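Local coordinates for protein kappa-carrageenase (Zobellia galactanivorans, PDB 5OCR) that probably hydrolyses the red-algal polysaccharide kappa-carrageenan, with this chain holding the glycoside hydrolase family 16 beta-jellyroll domain of a longer protein, at residues M160-H165 / W214-V219. Numbering follows the deposited sequence.
Sequences MDLNLH and WYVDGV
Leu162 lies over one face of the Trp214 indole, and Leu164 meets the rim of its six-membered ring, joining two sheet layers of the GH16 beta-jellyroll. The segments share no hydrogen bond; side chains and the carbonyl of Leu162 make the contact. Packing is tightest around Trp214, whose broad flat ring suits a span where the nearest CA atoms, those of Leu162 and Trp214, stay 7.6 Å apart. Trp214 CG stands anti to the carbonyl carbon (chi1 -71°), which puts it 4.0 Å from Leu162 CD2. The aliphatic side chain of Leu162, with no polar group to satisfy, offers CB for a CH-pi contact, 3.9 Å from the centroid of the Trp214 five-membered ring and 26° off its normal. Leu162 O lies above the same face of the indole, offset toward the rim, 3.4 Å from Trp214 CE2, and accepts a hydrogen bond from Asn188 ND2. Trp214 NE1 is satisfied by the carbonyl of Asp140, a bond that would help fix the ring's rotation. Contact thins toward the hairpin turn. There compact Val216 sends CG2 to 4.4 Å from Leu162 CD2, while flexible Met160 brings SD to 4.3 Å from the same CG2; Trp190 touches all three. Beyond, the type I' turn, with Gly218 at positive phi, leads to an exposed Val219. Opposite, branched Leu164 sets CG in the indole plane and CD2 3.6 Å from Trp214 CZ2.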
loop_
_atom_site.group_PDB
_atom_site.type_symbol
_atom_site.label_atom_id
_atom_site.label_comp_id
_atom_site.label_asym_id
_atom_site.label_seq_id
_atom_site.Cartn_x
_atom_site.Cartn_y
_atom_site.Cartn_z
ATOM N N MET A 160 8.517 9.795 1.454
ATOM C CA MET A 160 7.730 8.576 1.163
ATOM C C MET A 160 8.578 7.422 0.728
ATOM O O MET A 160 9.727 7.583 0.335
ATOM C CB MET A 160 6.596 8.880 0.163
ATOM C CG MET A 160 7.163 9.199 -1.206
ATOM S SD MET A 160 5.867 10.025 -2.218
ATOM C CE MET A 160 5.485 11.554 -1.398
ATOM N N ASP A 161 7.990 6.233 0.828
ATOM C CA ASP A 161 8.716 5.011 0.488
ATOM C C ASP A 161 7.998 4.311 -0.635
ATOM O O ASP A 161 6.768 4.353 -0.724
ATOM C CB ASP A 161 8.679 4.094 1.696
ATOM C CG ASP A 161 9.353 4.757 2.915
ATOM O OD1 ASP A 161 10.518 5.153 2.741
ATOM O OD2 ASP A 161 8.705 4.957 3.984
ATOM N N LEU A 162 8.786 3.697 -1.510
ATOM C CA LEU A 162 8.284 3.133 -2.735
ATOM C C LEU A 162 8.995 1.784 -2.891
ATOM O O LEU A 162 9.636 1.540 -3.893
ATOM C CB LEU A 162 8.434 4.054 -3.969
ATOM C CG LEU A 162 8.048 5.534 -3.745
ATOM C CD1 LEU A 162 9.277 6.380 -3.346
ATOM C CD2 LEU A 162 7.576 6.066 -5.087
ATOM N N ASN A 163 8.776 0.828 -1.975
ATOM C CA ASN A 163 9.690 -0.323 -1.856
ATOM C C ASN A 163 9.199 -1.613 -2.488
ATOM O O ASN A 163 8.028 -1.692 -2.780
ATOM C CB ASN A 163 9.818 -0.659 -0.360
ATOM C CG ASN A 163 10.541 0.440 0.366
ATOM O OD1 ASN A 163 11.367 1.125 -0.225
ATOM N ND2 ASN A 163 10.340 0.545 1.645
ATOM N N LEU A 164 10.136 -2.509 -2.796
ATOM C CA LEU A 164 9.767 -3.856 -3.237
ATOM C C LEU A 164 10.010 -4.871 -2.128
ATOM O O LEU A 164 10.972 -4.746 -1.374
ATOM C CB LEU A 164 10.705 -4.309 -4.344
ATOM C CG LEU A 164 10.569 -3.445 -5.612
ATOM C CD1 LEU A 164 11.741 -3.671 -6.584
ATOM C CD2 LEU A 164 9.226 -3.538 -6.269
ATOM N N HIS A 165 9.184 -5.921 -2.090
ATOM C CA HIS A 165 9.346 -6.963 -1.041
ATOM C C HIS A 165 9.128 -8.276 -1.758
ATOM O O HIS A 165 8.326 -8.367 -2.674
ATOM C CB HIS A 165 8.280 -6.884 0.045
ATOM C CG HIS A 165 8.248 -5.592 0.800
ATOM N ND1 HIS A 165 8.753 -5.475 2.078
ATOM C CD2 HIS A 165 7.761 -4.333 0.438
ATOM C CE1 HIS A 165 8.586 -4.201 2.495
ATOM N NE2 HIS A 165 7.963 -3.509 1.484
ATOM N N TRP A 214 8.725 3.990 -10.987
ATOM C CA TRP A 214 7.703 4.698 -10.179
ATOM C C TRP A 214 7.631 6.158 -10.509
ATOM O O TRP A 214 8.699 6.822 -10.801
ATOM C CB TRP A 214 8.129 4.615 -8.743
ATOM C CG TRP A 214 8.053 3.300 -8.001
ATOM C CD1 TRP A 214 7.080 2.924 -7.077
ATOM C CD2 TRP A 214 8.985 2.166 -8.078
ATOM N NE1 TRP A 214 7.322 1.656 -6.580
ATOM C CE2 TRP A 214 8.514 1.183 -7.092
ATOM C CE3 TRP A 214 10.194 1.924 -8.772
ATOM C CZ2 TRP A 214 9.170 -0.028 -6.900
ATOM C CZ3 TRP A 214 10.837 0.726 -8.585
ATOM C CH2 TRP A 214 10.358 -0.238 -7.648
ATOM N N TYR A 215 6.421 6.691 -10.453
ATOM C CA TYR A 215 6.185 8.102 -10.810
ATOM C C TYR A 215 5.385 8.814 -9.748
ATOM O O TYR A 215 4.493 8.270 -9.138
ATOM C CB TYR A 215 5.342 8.152 -12.104
ATOM C CG TYR A 215 6.005 7.451 -13.276
ATOM C CD1 TYR A 215 5.788 6.084 -13.509
ATOM C CD2 TYR A 215 6.838 8.194 -14.148
ATOM C CE1 TYR A 215 6.397 5.447 -14.650
ATOM C CE2 TYR A 215 7.480 7.560 -15.255
ATOM C CZ TYR A 215 7.196 6.214 -15.482
ATOM O OH TYR A 215 7.841 5.602 -16.564
ATOM N N VAL A 216 5.709 10.068 -9.472
ATOM C CA VAL A 216 4.868 10.881 -8.552
ATOM C C VAL A 216 4.509 12.124 -9.341
ATOM O O VAL A 216 5.432 12.848 -9.812
ATOM C CB VAL A 216 5.563 11.195 -7.200
ATOM C CG1 VAL A 216 4.729 12.150 -6.310
ATOM C CG2 VAL A 216 5.910 9.889 -6.517
ATOM N N ASP A 217 3.213 12.458 -9.438
ATOM C CA ASP A 217 2.794 13.606 -10.218
ATOM C C ASP A 217 3.473 13.701 -11.602
ATOM O O ASP A 217 3.933 14.807 -12.027
ATOM C CB ASP A 217 3.026 14.900 -9.400
ATOM C CG ASP A 217 1.967 15.103 -8.310
ATOM O OD1 ASP A 217 0.926 14.414 -8.318
ATOM O OD2 ASP A 217 2.161 16.066 -7.524
ATOM N N GLY A 218 3.634 12.556 -12.203
ATOM C CA GLY A 218 4.082 12.406 -13.605
ATOM C C GLY A 218 5.586 12.594 -13.712
ATOM O O GLY A 218 6.088 12.897 -14.800
ATOM N N VAL A 219 6.300 12.467 -12.611
ATOM C CA VAL A 219 7.781 12.593 -12.628
ATOM C C VAL A 219 8.330 11.234 -12.274
ATOM O O VAL A 219 7.942 10.679 -11.249
ATOM C CB VAL A 219 8.294 13.656 -11.699
ATOM C CG1 VAL A 219 9.814 13.674 -11.719
ATOM C CG2 VAL A 219 7.669 15.009 -12.033
#